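Local atomic coordinates of RV1873 (Mycobacterium tuberculosis, PDB entry 2JEK), a protein that is of unknown function, a conserved mycobacterial member of the DUF1810 family that folds as an all-helical right-handed superhelix. Residues Tyr15-Val20 against Gly75-Glu80; Ala67-Asp72 against Thr110-Ala115. All blocks are in the same frame, centred on the assembly; numbering follows the deposited sequence.

Contact 1: residues Tyr15-Val20 against Gly75-Glu80; sequences YAQAPV and GPRLHE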
loop_
_atom_site.group_PDB
_atom_site.type_symbol
_atom_site.label_atom_id
_atom_site.label_comp_id
_atom_site.label_asym_id
_atom_site.label_seq_id
_atom_site.Cartn_x
_atom_site.Cartn_y
_atom_site.Cartn_z
ATOM N N TYR A 15 9.014 -12.239 2.721
ATOM C CA TYR A 15 9.281 -12.867 4.002
ATOM C C TYR A 15 8.594 -12.171 5.171
ATOM O O TYR A 15 8.234 -12.826 6.137
ATOM C CB TYR A 15 10.794 -12.989 4.254
ATOM C CG TYR A 15 11.569 -13.717 3.168
ATOM C CD1 TYR A 15 11.048 -14.841 2.549
ATOM C CD2 TYR A 15 12.828 -13.279 2.786
ATOM C CE1 TYR A 15 11.757 -15.509 1.548
ATOM C CE2 TYR A 15 13.558 -13.947 1.806
ATOM C CZ TYR A 15 13.014 -15.058 1.201
ATOM O OH TYR A 15 13.708 -15.725 0.224
ATOM N N ALA A 16 8.440 -10.848 5.096
ATOM C CA ALA A 16 7.685 -10.108 6.121
ATOM C C ALA A 16 6.211 -10.496 6.081
ATOM O O ALA A 16 5.560 -10.635 7.116
ATOM C CB ALA A 16 7.838 -8.598 5.930
ATOM N N GLN A 17 5.689 -10.672 4.874
ATOM C CA GLN A 17 4.291 -11.048 4.719
ATOM C C GLN A 17 3.987 -12.471 5.176
ATOM O O GLN A 17 2.891 -12.746 5.657
ATOM C CB GLN A 17 3.833 -10.874 3.268
ATOM C CG GLN A 17 3.686 -9.421 2.817
ATOM C CD GLN A 17 3.236 -9.321 1.368
ATOM O OE1 GLN A 17 2.993 -10.330 0.719
ATOM N NE2 GLN A 17 3.148 -8.102 0.854
ATOM N N ALA A 18 4.949 -13.376 5.032
ATOM C CA ALA A 18 4.653 -14.802 5.227
ATOM C C ALA A 18 3.946 -15.149 6.540
ATOM O O ALA A 18 2.901 -15.793 6.488
ATOM C CB ALA A 18 5.889 -15.669 5.027
ATOM N N PRO A 19 4.492 -14.706 7.697
ATOM C CA PRO A 19 3.863 -15.100 8.979
ATOM C C PRO A 19 2.496 -14.497 9.242
ATOM O O PRO A 19 1.778 -14.975 10.141
ATOM C CB PRO A 19 4.844 -14.573 10.042
ATOM C CG PRO A 19 6.114 -14.301 9.308
ATOM C CD PRO A 19 5.703 -13.897 7.926
ATOM N N VAL A 20 2.139 -13.451 8.501
ATOM C CA VAL A 20 0.916 -12.704 8.814
ATOM C C VAL A 20 -0.118 -12.602 7.686
ATOM O O VAL A 20 -1.216 -12.103 7.913
ATOM C CB VAL A 20 1.223 -11.274 9.311
ATOM C CG1 VAL A 20 2.090 -11.311 10.583
ATOM C CG2 VAL A 20 1.883 -10.452 8.210
ATOM N N GLY A 75 2.579 -8.376 -6.396
ATOM C CA GLY A 75 1.633 -7.608 -7.210
ATOM C C GLY A 75 0.212 -8.111 -7.023
ATOM O O GLY A 75 -0.671 -7.341 -6.638
ATOM N N PRO A 76 -0.039 -9.405 -7.299
ATOM C CA PRO A 76 -1.393 -9.917 -7.061
ATOM C C PRO A 76 -1.891 -9.701 -5.633
ATOM O O PRO A 76 -3.074 -9.410 -5.433
ATOM C CB PRO A 76 -1.272 -11.409 -7.394
ATOM C CG PRO A 76 -0.208 -11.423 -8.443
ATOM C CD PRO A 76 0.812 -10.425 -7.941
ATOM N N ARG A 77 -1.009 -9.848 -4.647
ATOM C CA ARG A 77 -1.418 -9.631 -3.257
ATOM C C ARG A 77 -1.838 -8.177 -3.018
ATOM O O ARG A 77 -2.812 -7.915 -2.316
ATOM C CB ARG A 77 -0.313 -10.039 -2.281
ATOM C CG ARG A 77 -0.239 -11.523 -2.044
ATOM C CD ARG A 77 0.787 -11.833 -0.987
ATOM N NE ARG A 77 0.810 -13.264 -0.722
ATOM C CZ ARG A 77 1.615 -13.848 0.155
ATOM N NH1 ARG A 77 2.485 -13.132 0.852
ATOM N NH2 ARG A 77 1.540 -15.158 0.329
ATOM N N LEU A 78 -1.101 -7.229 -3.593
ATOM C CA LEU A 78 -1.447 -5.820 -3.426
ATOM C C LEU A 78 -2.802 -5.501 -4.049
ATOM O O LEU A 78 -3.600 -4.753 -3.479
ATOM C CB LEU A 78 -0.340 -4.917 -3.981
ATOM C CG LEU A 78 -0.585 -3.414 -3.831
ATOM C CD1 LEU A 78 -0.697 -3.011 -2.361
ATOM C CD2 LEU A 78 0.507 -2.602 -4.488
ATOM N N HIS A 79 -3.078 -6.092 -5.210
ATOM C CA HIS A 79 -4.390 -5.910 -5.817
ATOM C C HIS A 79 -5.470 -6.594 -4.976
ATOM O O HIS A 79 -6.579 -6.063 -4.814
ATOM C CB HIS A 79 -4.415 -6.449 -7.242
ATOM C CG HIS A 79 -3.632 -5.623 -8.214
ATOM N ND1 HIS A 79 -4.085 -4.413 -8.690
ATOM C CD2 HIS A 79 -2.452 -5.852 -8.833
ATOM C CE1 HIS A 79 -3.212 -3.925 -9.553
ATOM N NE2 HIS A 79 -2.210 -4.779 -9.656
ATOM N N GLU A 80 -5.155 -7.775 -4.437
ATOM C CA GLU A 80 -6.102 -8.450 -3.548
ATOM C C GLU A 80 -6.460 -7.572 -2.356
ATOM O O GLU A 80 -7.636 -7.390 -2.031
ATOM C CB GLU A 80 -5.540 -9.792 -3.062
ATOM C CG GLU A 80 -6.274 -10.365 -1.844
ATOM C CD GLU A 80 -5.846 -11.780 -1.510
ATOM O OE1 GLU A 80 -4.626 -12.061 -1.542
ATOM O OE2 GLU A 80 -6.734 -12.602 -1.192
#
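Gln17 and Arg77 reach toward each other from two helices of the right-handed superhelix, 11-17 and 74-87, and join them through a polar bridge. Their CA atoms stand 9.9 Å apart, and between these two segments contact is made by the side chains alone, which run antiparallel to one another with their ends overlapping.

The hydrogen bond comes first. NH1 of Arg77 donates to OE1 of Gln17 over 2.9 Å, and the bond is close to straight, with an N-H...O angle of 167°. The donor lies in the carbonyl plane of the amide, and the oxygen in turn meets the edge of the guanidinium almost exactly in its plane. The two flat groups are tilted by only 29° from one another. Arg77 reaches out to the amide on a chain extended from CG to NE (chi2 -175°).

The amide is gripped at its other end as well: NE2 of Gln17 is hydrogen-bonded to the carbonyl oxygen of Phe40, in helix 38-41. With one bond on the oxygen and one on the nitrogen, the flip of this buried amide is fixed. Arg77 also has a second partner, since its guanidinium makes a cation-pi contact with Tyr21, at the start of helix 21-29. That helix follows directly after Val20, which occupies its N-cap position.

Van der Waals contact adds little, and the two segments bury just 104 Å² between them. The aliphatic part of Arg77 runs close by the amide oxygen, its CD 3.2 Å from OE1 of Gln17. On the glutamine side, CB of Gln17 lies 3.6 Å from NH1 of Arg77.

Contact 2: residues Ala67-Asp72 against Thr110-Ala115; sequences AYLQHD and TLFARA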
loop_
_atom_site.group_PDB
_atom_site.type_symbol
_atom_site.label_atom_id
_atom_site.label_comp_id
_atom_site.label_asym_id
_atom_site.label_seq_id
_atom_site.Cartn_x
_atom_site.Cartn_y
_atom_site.Cartn_z
ATOM N N ALA A 67 8.603 -2.816 -10.207
ATOM C CA ALA A 67 9.081 -4.188 -9.973
ATOM C C ALA A 67 8.194 -4.940 -8.974
ATOM O O ALA A 67 7.934 -6.136 -9.118
ATOM C CB ALA A 67 10.518 -4.172 -9.510
ATOM N N TYR A 68 7.725 -4.221 -7.960
ATOM C CA TYR A 68 6.853 -4.796 -6.942
ATOM C C TYR A 68 5.559 -5.308 -7.587
ATOM O O TYR A 68 5.113 -6.436 -7.338
ATOM C CB TYR A 68 6.575 -3.719 -5.886
ATOM C CG TYR A 68 5.843 -4.190 -4.645
ATOM C CD1 TYR A 68 6.520 -4.341 -3.428
ATOM C CD2 TYR A 68 4.479 -4.477 -4.688
ATOM C CE1 TYR A 68 5.850 -4.758 -2.295
ATOM C CE2 TYR A 68 3.807 -4.906 -3.553
ATOM C CZ TYR A 68 4.504 -5.054 -2.371
ATOM O OH TYR A 68 3.879 -5.473 -1.219
ATOM N N LEU A 69 4.985 -4.477 -8.454
ATOM C CA LEU A 69 3.778 -4.853 -9.172
ATOM C C LEU A 69 3.973 -6.034 -10.115
ATOM O O LEU A 69 3.054 -6.826 -10.304
ATOM C CB LEU A 69 3.224 -3.663 -9.943
ATOM C CG LEU A 69 2.633 -2.542 -9.084
ATOM C CD1 LEU A 69 2.263 -1.402 -10.000
ATOM C CD2 LEU A 69 1.411 -3.023 -8.328
ATOM N N GLN A 70 5.155 -6.131 -10.713
ATOM C CA GLN A 70 5.458 -7.231 -11.638
ATOM C C GLN A 70 5.646 -8.553 -10.906
ATOM O O GLN A 70 5.480 -9.627 -11.497
ATOM C CB GLN A 70 6.738 -6.944 -12.415
ATOM C CG GLN A 70 6.628 -5.866 -13.469
ATOM C CD GLN A 70 7.974 -5.565 -14.106
ATOM O OE1 GLN A 70 8.978 -5.357 -13.412
ATOM N NE2 GLN A 70 8.002 -5.539 -15.434
ATOM N N HIS A 71 6.016 -8.478 -9.629
ATOM C CA HIS A 71 6.307 -9.675 -8.841
ATOM C C HIS A 71 5.046 -10.522 -8.746
ATOM O O HIS A 71 3.987 -10.025 -8.366
ATOM C CB HIS A 71 6.799 -9.275 -7.447
ATOM C CG HIS A 71 7.373 -10.409 -6.657
ATOM N ND1 HIS A 71 6.588 -11.371 -6.064
ATOM C CD2 HIS A 71 8.654 -10.724 -6.354
ATOM C CE1 HIS A 71 7.362 -12.243 -5.439
ATOM N NE2 HIS A 71 8.620 -11.871 -5.598
ATOM N N ASP A 72 5.145 -11.806 -9.107
ATOM C CA ASP A 72 3.941 -12.627 -9.274
ATOM C C ASP A 72 3.278 -13.064 -7.953
ATOM O O ASP A 72 2.200 -13.677 -7.951
ATOM C CB ASP A 72 4.237 -13.840 -10.170
ATOM C CG ASP A 72 2.972 -14.478 -10.742
ATOM O OD1 ASP A 72 2.009 -13.749 -11.066
ATOM O OD2 ASP A 72 2.935 -15.725 -10.853
ATOM N N THR A 110 -1.299 6.219 -3.799
ATOM C CA THR A 110 -0.784 7.313 -4.633
ATOM C C THR A 110 0.441 6.822 -5.403
ATOM O O THR A 110 0.544 7.023 -6.615
ATOM C CB THR A 110 -0.433 8.540 -3.777
ATOM O OG1 THR A 110 -1.628 9.016 -3.149
ATOM C CG2 THR A 110 0.165 9.657 -4.627
ATOM N N LEU A 111 1.355 6.161 -4.699
ATOM C CA LEU A 111 2.557 5.610 -5.322
ATOM C C LEU A 111 2.221 4.602 -6.420
ATOM O O LEU A 111 2.693 4.730 -7.559
ATOM C CB LEU A 111 3.424 4.941 -4.254
ATOM C CG LEU A 111 4.612 4.108 -4.760
ATOM C CD1 LEU A 111 5.589 4.956 -5.560
ATOM C CD2 LEU A 111 5.315 3.418 -3.598
ATOM N N PHE A 112 1.412 3.600 -6.094
ATOM C CA PHE A 112 1.163 2.531 -7.056
ATOM C C PHE A 112 0.279 2.997 -8.211
ATOM O O PHE A 112 0.444 2.538 -9.340
ATOM C CB PHE A 112 0.687 1.262 -6.348
ATOM C CG PHE A 112 1.792 0.582 -5.606
ATOM C CD1 PHE A 112 2.725 -0.186 -6.307
ATOM C CD2 PHE A 112 1.952 0.738 -4.227
ATOM C CE1 PHE A 112 3.787 -0.804 -5.650
ATOM C CE2 PHE A 112 3.019 0.131 -3.567
ATOM C CZ PHE A 112 3.934 -0.647 -4.270
ATOM N N ALA A 113 -0.589 3.970 -7.960
ATOM C CA ALA A 113 -1.341 4.585 -9.051
ATOM C C ALA A 113 -0.442 5.302 -10.058
ATOM O O ALA A 113 -0.779 5.367 -11.246
ATOM C CB ALA A 113 -2.402 5.529 -8.507
ATOM N N ARG A 114 0.684 5.841 -9.595
ATOM C CA ARG A 114 1.627 6.532 -10.472
ATOM C C ARG A 114 2.585 5.555 -11.139
ATOM O O ARG A 114 3.216 5.879 -12.150
ATOM C CB ARG A 114 2.408 7.600 -9.703
ATOM C CG ARG A 114 1.576 8.756 -9.148
ATOM C CD ARG A 114 1.189 9.797 -10.187
ATOM N NE ARG A 114 0.422 10.891 -9.581
ATOM C CZ ARG A 114 0.309 12.114 -10.097
ATOM N NH1 ARG A 114 0.924 12.428 -11.235
ATOM N NH2 ARG A 114 -0.415 13.030 -9.470
ATOM N N ALA A 115 2.680 4.352 -10.584
ATOM C CA ALA A 115 3.622 3.349 -11.077
ATOM C C ALA A 115 3.150 2.657 -12.354
ATOM O O ALA A 115 3.964 2.185 -13.154
ATOM C CB ALA A 115 3.917 2.321 -9.983
#
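One face of the Tyr68 ring is overlapped by CZ of Phe112, which sits 3.9 Å above the tyrosine plane, off-centre. The tyrosine and phenylalanine side chains lie roughly perpendicular, but the rings themselves meet obliquely, with planes 52° apart and centroids separated by 5.3 Å. The tyrosine ring is set in this place by a CG lying anti to the backbone N (chi1 -172°).

Leu69, the next residue on the helix, packs on the CD1 corner of Phe112. Its CG approaches CD1 of Phe112 to 3.6 Å, while its own CD1 methyl lies at the ring's edge, in plane. The same methyl carries on to Ala115, about one turn further along the partner helix, with Leu69 CD1 and Ala115 CB 4.1 Å apart.

All of this is apolar and mostly buried. Leu78 of helix 74-87 touches Tyr68, Leu69 and Phe112 alike, and Phe122 of helix 120-129 packs on Leu69 and Phe112. This is hydrophobic-core packing between helices: Phe112 of helix 101-115 rests on consecutive residues of helix 62-70 in an all-helical superhelix.

In the fold
The centres of contacts 1 and 2 lie about 13 Å apart, and each is about 10 Å or less from the centre of the single chain. Their segments alternate in sequence, 15-20, 67-72, 75-80 and 110-115, with helices 62-70 and 74-87 following each other directly in the middle. Leu78, next to Arg77 in the chain, carries helix 74-87 into contact 2: its CD2 packs 3.6 Å from CG of Phe112. On the side of contact 1, NE2 of Gln17 lies 3.4 Å from OH of Tyr68, a packing contact. The two contacts therefore interlock along the chain, so that helices 11-17, 62-70, 74-87 and 101-115 form one compact body.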